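Local coordinates for protein putative invasin (Yersinia pseudotuberculosis IP 31758, PDB 5N40) that probably acts as a surface adhesin that mediates bacterial attachment, carrying immunoglobulin-like domains followed by a C-type lectin-like domain, at residues T34-D37 with N41-T44. The protein carries 1 engineered substitution. Sequence-based numbering, arbitrary orientation.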
# COMPACT_ATOMS: atom_id res chain seq x y z
N THR A 34 -10.13 30.87 38.74
CA THR A 34 -10.37 31.39 40.09
C THR A 34 -9.49 32.62 40.22
O THR A 34 -8.27 32.50 40.37
CB THR A 34 -10.07 30.33 41.14
OG1 THR A 34 -10.87 29.17 40.87
CG2 THR A 34 -10.36 30.86 42.56
N LEU A 35 -10.10 33.80 40.12
CA LEU A 35 -9.37 35.05 40.04
C LEU A 35 -9.23 35.64 41.44
O LEU A 35 -10.23 35.92 42.11
CB LEU A 35 -10.08 36.03 39.11
CG LEU A 35 -9.32 37.32 38.77
CD1 LEU A 35 -8.00 37.02 38.08
CD2 LEU A 35 -10.17 38.23 37.89
N ARG A 36 -7.99 35.82 41.89
CA ARG A 36 -7.69 36.21 43.26
C ARG A 36 -6.66 37.33 43.26
O ARG A 36 -5.81 37.40 42.38
CB ARG A 36 -7.18 35.02 44.08
CG ARG A 36 -8.19 33.89 44.23
CD ARG A 36 -9.31 34.29 45.19
NE ARG A 36 -10.33 33.25 45.40
CZ ARG A 36 -11.43 33.11 44.67
NH1 ARG A 36 -11.69 33.92 43.65
NH2 ARG A 36 -12.29 32.14 44.96
N ASP A 37 -6.77 38.20 44.26
CA ASP A 37 -5.79 39.26 44.42
C ASP A 37 -4.65 38.79 45.33
O ASP A 37 -4.59 37.63 45.74
CB ASP A 37 -6.45 40.55 44.92
CG ASP A 37 -6.98 40.46 46.36
OD1 ASP A 37 -6.58 39.55 47.12
OD2 ASP A 37 -7.80 41.33 46.74
N ASN A 41 -8.25 37.48 48.09
CA ASN A 41 -9.66 37.85 47.97
C ASN A 41 -10.14 37.59 46.54
O ASN A 41 -9.39 37.80 45.59
CB ASN A 41 -9.86 39.32 48.31
CG ASN A 41 -9.32 39.70 49.67
OD1 ASN A 41 -8.43 40.54 49.79
ND2 ASN A 41 -9.87 39.08 50.71
N PRO A 42 -11.39 37.16 46.36
CA PRO A 42 -11.93 37.03 45.00
C PRO A 42 -12.04 38.39 44.32
O PRO A 42 -12.34 39.40 44.97
CB PRO A 42 -13.32 36.40 45.22
CG PRO A 42 -13.28 35.83 46.60
CD PRO A 42 -12.36 36.71 47.38
N VAL A 43 -11.79 38.42 43.02
CA VAL A 43 -11.96 39.62 42.21
C VAL A 43 -13.17 39.40 41.32
O VAL A 43 -13.15 38.57 40.40
CB VAL A 43 -10.71 39.93 41.38
CG1 VAL A 43 -10.88 41.24 40.62
CG2 VAL A 43 -9.48 39.99 42.28
N THR A 44 -14.23 40.17 41.56
CA THR A 44 -15.51 39.98 40.89
C THR A 44 -15.71 41.01 39.79
O THR A 44 -15.04 42.05 39.74
CB THR A 44 -16.65 40.04 41.91
OG1 THR A 44 -16.69 41.33 42.53
CG2 THR A 44 -16.46 38.98 42.99
O HOH W 1 -10.78 41.97 45.17
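The carbonyl oxygen of Leu35 is gripped by two donors that reach it from opposite faces of its plane. One is the backbone N of Val43, at 3.1 Å; the other is NH1 of Arg36, whose side chain folds back on its own segment to meet Leu35 O at 2.9 Å. A bend at chi2 (-72°) turns the Arg36 chain so that its guanidinium lies flat between CG2 of Thr34 on one face and the ring of Pro42 on the other, with NH1 3.4 Å from Pro42 CB. NH1 also bonds to Ser65 O, which further fixes the orientation of the group. A second backbone bond runs from Asp37 N to Asn41 O (3.0 Å), and with the Val43 N bond it frames Arg36 and Pro42 as a single antiparallel, non-hydrogen-bonded pair. Asp37 closes the turn with its side chain: OD1 takes the backbone N of Asn41 at 2.8 Å, from above the carboxylate plane, and also accepts from Asn39 N, forming an Asx turn. A water donates to Pro42 O and, weakly, to Asp37 OD2. CD2 of the buried Leu35 packs 3.9 Å from CB of Val43, while Val43 CG2 leans on the backbone at Asp37 N. Tyr68 OH bonds to Val43 O and ties the returning arm to strand 67-73. Together these contacts shape a tight, hairpin-like connection built on an Asx turn, in the loop between strands 28-34 and 48-52, at the outer end of the N-terminal immunoglobulin-like β-sandwich of this adhesin.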